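Local structure of probable ss-1,3-N-acetylglucosaminyltransferase (Staphylococcus aureus subsp. aureus N315, 6H21) at residues Gly272-Thr275 / Thr276-Leu279; Lys326-Ala329 / Ile330-Asp334; Ile204-Leu207 / Met208-Asn212. The protein is probably a glycosyltransferase of family 2, in which a catalytic domain of the GT-A clan is followed by a helical linker domain related to that of TarS. All coordinates share one frame; numbering follows the deposited sequence.

Interaction 1: residues Gly272-Thr275 / Thr276-Leu279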
# COMPACT_ATOMS: atom_id res chain seq x y z
N GLY C 272 -18.39 -3.49 -16.09
CA GLY C 272 -17.43 -4.11 -15.17
C GLY C 272 -16.56 -5.16 -15.84
O GLY C 272 -15.35 -5.28 -15.59
N LYS C 273 -17.18 -5.98 -16.69
CA LYS C 273 -16.43 -6.98 -17.44
C LYS C 273 -15.45 -6.30 -18.41
O LYS C 273 -14.33 -6.80 -18.61
CB LYS C 273 -17.39 -7.93 -18.16
CG LYS C 273 -18.22 -8.79 -17.21
CD LYS C 273 -17.39 -9.73 -16.35
CE LYS C 273 -18.18 -10.24 -15.16
NZ LYS C 273 -17.45 -11.31 -14.44
N TYR C 274 -15.86 -5.17 -18.99
CA TYR C 274 -14.96 -4.45 -19.91
C TYR C 274 -13.79 -3.86 -19.10
O TYR C 274 -12.64 -3.90 -19.55
CB TYR C 274 -15.65 -3.38 -20.76
CG TYR C 274 -14.65 -2.77 -21.70
CD1 TYR C 274 -14.30 -3.43 -22.87
CD2 TYR C 274 -13.93 -1.65 -21.35
CE1 TYR C 274 -13.29 -2.95 -23.70
CE2 TYR C 274 -12.90 -1.18 -22.15
CZ TYR C 274 -12.58 -1.83 -23.33
OH TYR C 274 -11.56 -1.36 -24.12
N THR C 275 -14.10 -3.29 -17.93
CA THR C 275 -13.07 -2.72 -17.07
C THR C 275 -12.01 -3.79 -16.74
O THR C 275 -10.82 -3.52 -16.78
CB THR C 275 -13.68 -2.09 -15.80
OG1 THR C 275 -14.54 -1.00 -16.17
CG2 THR C 275 -12.60 -1.58 -14.87
N THR C 276 -12.46 -5.01 -16.43
CA THR C 276 -11.58 -6.14 -16.16
C THR C 276 -10.67 -6.39 -17.37
O THR C 276 -9.46 -6.49 -17.23
CB THR C 276 -12.36 -7.41 -15.78
OG1 THR C 276 -13.18 -7.11 -14.64
CG2 THR C 276 -11.47 -8.59 -15.45
N ARG C 277 -11.27 -6.47 -18.56
CA ARG C 277 -10.52 -6.66 -19.79
C ARG C 277 -9.47 -5.54 -19.95
O ARG C 277 -8.33 -5.80 -20.35
CB ARG C 277 -11.46 -6.72 -21.00
CG ARG C 277 -10.76 -6.82 -22.34
CD ARG C 277 -10.63 -5.48 -23.02
NE ARG C 277 -9.51 -5.49 -23.96
CZ ARG C 277 -8.73 -4.45 -24.22
NH1 ARG C 277 -7.67 -4.62 -24.98
NH2 ARG C 277 -9.01 -3.25 -23.69
N LEU C 278 -9.87 -4.30 -19.66
CA LEU C 278 -8.99 -3.14 -19.84
C LEU C 278 -7.77 -3.23 -18.90
O LEU C 278 -6.62 -2.98 -19.28
CB LEU C 278 -9.81 -1.88 -19.58
CG LEU C 278 -9.07 -0.56 -19.72
CD1 LEU C 278 -8.60 -0.37 -21.14
CD2 LEU C 278 -9.95 0.61 -19.30
N LEU C 279 -8.03 -3.57 -17.64
CA LEU C 279 -6.97 -3.73 -16.65
C LEU C 279 -6.05 -4.91 -17.00
O LEU C 279 -4.87 -4.84 -16.69
CB LEU C 279 -7.61 -3.91 -15.27
CG LEU C 279 -8.24 -2.64 -14.70
CD1 LEU C 279 -8.98 -2.93 -13.41
CD2 LEU C 279 -7.18 -1.57 -14.47
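The phenol ring of Tyr274 and the guanidinium of Arg277 run side by side and point the same way, their planes 28° apart, one turn along helix 264-281 of the TarS-type linker domain. Arg277 CD comes obliquely to the ring, 3.7 Å from Tyr274 CE1, and Leu278 CB also approaches obliquely, 4.1 Å from Tyr274 CE2. The arginine reaches this place because its chain bends at chi2 (-98°), which lays the far end along the tyrosine. Tyr274 OH lies 3.2 Å from Arg277 NH2 and is hydrogen-bonded to Gln200 OE1 on helix 198-207. Beneath the side chains the ordinary i to i+4 backbone bonds of the helix continue unbroken, from Gly272 O to Leu279 N. Thr275 and Leu279 project in the same direction, with Thr275 CG2 4.1 Å from Leu279 CD1, while Thr275 OG1 bonds to Ala271 O and Tyr252 OH. Thr276 turns its hydroxyl back beside its own backbone N (chi1 -57°), and both atoms grip one carbonyl: Thr276 N and Thr276 OG1 each lie 3.0 Å from Gly272 O, reaching it from opposite faces of its plane.

Interaction 2: residues Lys326-Ala329 / Ile330-Asp334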
# COMPACT_ATOMS: atom_id res chain seq x y z
N LYS C 326 -6.31 -1.51 -7.52
CA LYS C 326 -5.78 -0.81 -8.73
C LYS C 326 -6.86 0.12 -9.30
O LYS C 326 -6.62 1.29 -9.56
CB LYS C 326 -5.23 -1.80 -9.76
CG LYS C 326 -4.58 -1.14 -10.96
CD LYS C 326 -3.78 -2.09 -11.81
CE LYS C 326 -3.05 -1.36 -12.93
NZ LYS C 326 -2.04 -2.22 -13.58
N LEU C 327 -8.09 -0.40 -9.39
CA LEU C 327 -9.20 0.33 -9.93
C LEU C 327 -9.52 1.54 -9.04
O LEU C 327 -9.73 2.62 -9.55
CB LEU C 327 -10.41 -0.59 -10.09
CG LEU C 327 -11.69 0.10 -10.58
CD1 LEU C 327 -11.45 0.78 -11.91
CD2 LEU C 327 -12.83 -0.90 -10.70
N GLU C 328 -9.55 1.35 -7.72
CA GLU C 328 -9.81 2.48 -6.83
C GLU C 328 -8.69 3.53 -6.95
O GLU C 328 -8.95 4.69 -6.90
CB GLU C 328 -10.03 2.02 -5.38
CG GLU C 328 -10.62 3.13 -4.51
CD GLU C 328 -11.90 3.75 -5.05
OE1 GLU C 328 -12.82 2.97 -5.38
OE2 GLU C 328 -11.98 4.99 -5.18
N ALA C 329 -7.44 3.08 -7.07
CA ALA C 329 -6.32 3.99 -7.16
C ALA C 329 -6.44 4.84 -8.44
O ALA C 329 -6.16 6.03 -8.40
CB ALA C 329 -5.03 3.23 -7.11
N ILE C 330 -6.86 4.22 -9.54
CA ILE C 330 -7.11 4.96 -10.81
C ILE C 330 -8.24 5.97 -10.59
O ILE C 330 -8.10 7.16 -10.98
CB ILE C 330 -7.36 4.00 -11.97
CG1 ILE C 330 -6.09 3.20 -12.27
CG2 ILE C 330 -7.87 4.75 -13.21
CD1 ILE C 330 -6.31 1.94 -13.04
N ARG C 331 -9.34 5.55 -9.95
CA ARG C 331 -10.44 6.48 -9.68
C ARG C 331 -9.95 7.67 -8.86
O ARG C 331 -10.38 8.79 -9.10
CB ARG C 331 -11.63 5.82 -8.97
CG ARG C 331 -12.42 4.84 -9.83
CD ARG C 331 -13.77 4.49 -9.24
NE ARG C 331 -14.59 3.69 -10.14
CZ ARG C 331 -15.41 4.17 -11.07
NH1 ARG C 331 -16.12 3.32 -11.79
NH2 ARG C 331 -15.48 5.47 -11.28
N GLN C 332 -9.07 7.42 -7.88
CA GLN C 332 -8.58 8.47 -6.98
C GLN C 332 -7.46 9.30 -7.64
O GLN C 332 -7.04 10.29 -7.06
CB GLN C 332 -8.04 7.86 -5.68
CG GLN C 332 -9.10 7.14 -4.85
CD GLN C 332 -10.18 8.06 -4.34
OE1 GLN C 332 -9.93 9.23 -4.08
NE2 GLN C 332 -11.40 7.57 -4.23
N ASN C 333 -6.97 8.89 -8.82
CA ASN C 333 -5.93 9.63 -9.57
C ASN C 333 -4.66 9.71 -8.69
O ASN C 333 -4.07 10.75 -8.54
CB ASN C 333 -6.44 11.00 -10.04
CG ASN C 333 -5.60 11.66 -11.11
OD1 ASN C 333 -4.85 11.01 -11.85
ND2 ASN C 333 -5.74 12.97 -11.25
N ASP C 334 -4.26 8.56 -8.13
CA ASP C 334 -3.21 8.47 -7.11
C ASP C 334 -2.09 7.56 -7.61
O ASP C 334 -2.19 6.35 -7.53
CB ASP C 334 -3.80 7.96 -5.79
CG ASP C 334 -2.89 8.09 -4.57
OD1 ASP C 334 -1.70 7.69 -4.62
OD2 ASP C 334 -3.43 8.48 -3.53
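Glu328 and Gln332 clasp each other one turn apart on helix 324-332, in the one side-chain hydrogen bond of this contact. Gln332 NE2 donates a hydrogen bond to Glu328 OE2 at 2.8 Å, nearly straight (168°), meeting the oxygen on its anti side, close to the carboxylate plane. Both chains bend at chi2, which swings the two polar ends together with amide and carboxylate planes 39° apart. Tyr294 of a second subunit also bonds Gln332 NE2.

Salt bridges tie the helix to its surroundings. Glu328 OE1 forms one with Arg313, which would help keep the carboxylate ionised; Arg331 NE pairs with Asp316, and Lys326 NZ with Asp342 on helix 335-344.

Among the backbone bonds, the regular i to i+4 pattern gives way to a Schellman motif. Asn333 takes a positive phi of 61°, its N bonds to Ile330 O at 3.0 Å, and Asp334 N reaches back to Ala329 O at 3.2 Å. Asp334 then serves as N-cap of helix 335-344, its OD1 accepting from Ala337 N, so one helix ends and the next begins within two residues. The side chain of Asp334 also comes within about 3 Å, nearest atoms, of a bound manganese ion.

In the apolar packing, Ile330 crosses the aliphatic part of Lys326, with Ile330 CD1 4.1 Å from Lys326 CG, and also packs on Leu279, Phe304 and Val338. Other side-chain carbons lie against backbone carbonyls of the preceding turn: Ile330 CG1 is 3.4 Å from Lys326 O, and Arg331 CG sits 3.5 Å from Leu327 O.

Interaction 3: residues Ile204-Leu207 / Met208-Asn212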
# COMPACT_ATOMS: atom_id res chain seq x y z
N ILE C 204 -17.75 -3.35 -30.30
CA ILE C 204 -18.63 -3.10 -29.15
C ILE C 204 -19.94 -2.42 -29.60
O ILE C 204 -21.01 -2.83 -29.15
CB ILE C 204 -17.91 -2.26 -28.07
CG1 ILE C 204 -16.75 -3.03 -27.44
CG2 ILE C 204 -18.91 -1.72 -27.04
CD1 ILE C 204 -17.10 -3.85 -26.22
N GLU C 205 -19.84 -1.37 -30.44
CA GLU C 205 -21.04 -0.68 -30.96
C GLU C 205 -21.94 -1.71 -31.67
O GLU C 205 -23.17 -1.68 -31.51
CB GLU C 205 -20.68 0.49 -31.90
CG GLU C 205 -20.16 1.72 -31.16
CD GLU C 205 -19.89 3.00 -31.96
OE1 GLU C 205 -19.62 2.92 -33.18
OE2 GLU C 205 -19.91 4.09 -31.35
N PHE C 206 -21.31 -2.63 -32.43
CA PHE C 206 -22.05 -3.65 -33.13
C PHE C 206 -22.75 -4.59 -32.14
O PHE C 206 -23.95 -4.88 -32.29
CB PHE C 206 -21.16 -4.47 -34.06
CG PHE C 206 -21.93 -5.35 -35.01
CD1 PHE C 206 -22.34 -6.62 -34.63
CD2 PHE C 206 -22.28 -4.90 -36.27
CE1 PHE C 206 -23.05 -7.42 -35.50
CE2 PHE C 206 -23.00 -5.70 -37.14
CZ PHE C 206 -23.39 -6.96 -36.76
N LEU C 207 -21.99 -5.08 -31.15
CA LEU C 207 -22.49 -6.04 -30.13
C LEU C 207 -23.69 -5.45 -29.36
O LEU C 207 -24.64 -6.16 -29.07
CB LEU C 207 -21.36 -6.40 -29.14
CG LEU C 207 -20.26 -7.31 -29.68
CD1 LEU C 207 -19.10 -7.38 -28.70
CD2 LEU C 207 -20.79 -8.70 -29.98
N MET C 208 -23.63 -4.15 -29.05
CA MET C 208 -24.61 -3.47 -28.23
C MET C 208 -25.89 -3.18 -29.04
O MET C 208 -26.92 -2.81 -28.48
CB MET C 208 -24.02 -2.16 -27.70
CG MET C 208 -22.88 -2.34 -26.66
SD MET C 208 -23.35 -3.39 -25.26
CE MET C 208 -22.54 -4.94 -25.65
N ASN C 209 -25.84 -3.38 -30.36
CA ASN C 209 -26.98 -3.16 -31.24
C ASN C 209 -27.41 -4.47 -31.91
O ASN C 209 -28.17 -4.45 -32.82
CB ASN C 209 -26.64 -2.09 -32.27
CG ASN C 209 -26.64 -0.72 -31.63
OD1 ASN C 209 -27.72 -0.19 -31.34
ND2 ASN C 209 -25.47 -0.18 -31.36
N SER C 210 -26.94 -5.62 -31.41
CA SER C 210 -27.32 -6.90 -32.03
C SER C 210 -27.47 -7.96 -30.94
O SER C 210 -27.03 -7.75 -29.82
CB SER C 210 -26.33 -7.31 -33.08
OG SER C 210 -25.05 -7.54 -32.51
N LYS C 211 -28.12 -9.08 -31.29
CA LYS C 211 -28.54 -10.08 -30.30
C LYS C 211 -27.82 -11.42 -30.53
O LYS C 211 -27.47 -12.09 -29.58
CB LYS C 211 -30.06 -10.26 -30.35
N ASN C 212 -27.61 -11.79 -31.79
CA ASN C 212 -27.31 -13.14 -32.18
C ASN C 212 -25.85 -13.23 -32.64
O ASN C 212 -25.50 -12.72 -33.71
CB ASN C 212 -28.25 -13.60 -33.30
CG ASN C 212 -29.68 -13.76 -32.82
OD1 ASN C 212 -29.94 -13.76 -31.62
ND2 ASN C 212 -30.61 -13.91 -33.76
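Ile204 O takes the N-H of Met208 at 2.9 Å, an i to i+4 bond in the last turn of helix 198-207, and from there the chain leaves the helix through a type I beta turn from Leu207 to Ser210. The turn's own bond, Ser210 N to Leu207 O, is weak. Asn209 N bonds to Phe206 O at 3.1 Å, coming from well above the carbonyl plane. Side chains supply much of the rest. Ser210 OG donates to the same Phe206 O over 2.9 Å, from the opposite face of that carbonyl; a chi1 of 63°, between the backbone N and the carbonyl carbon, turns the hydroxyl back toward the helix. That hydroxyl also sits obliquely near the ring of Phe206, 3.6 Å from Phe206 CD1, while the ring packs edge-to-face with Phe178. Asn209 ND2 reaches Glu205 O at 2.7 Å, with the carbonyl oxygen close to the amide plane. On the apolar side Ile204 and Met208 lie alongside each other, Ile204 CG2 4.0 Å from Met208 CG, and bends at chi2 and chi3 bring Met208 CE to 4.0 Å from Leu207 CB. Near the helix end, Glu205 O thus receives the amide of Asn209, and Phe206 O receives both the hydroxyl of Ser210 and the backbone N of Asn209, which probably helps to fix the turn leading to strand 213-216.

How the interactions relate
Along the chain the order is interaction 3, interaction 1, interaction 2. Each is local and continuous, so none closes a long loop, and they follow in series without nesting or crossing. Interaction 3 ends helix 198-207 and leads toward strand 213-216 of the sheet. Helix 242-256 touches both interaction 3 and interaction 1: Ala254 meets Ile204 of the former, and Ile248 meets Tyr274 of the latter. Interactions 1 and 2 touch directly across helices 264-281 and 324-332, where Leu279 CD2 lies 3.9 Å from Ile330 CD1. Interaction 2, about 30 Å from interaction 3 between centres, reaches the second subunit.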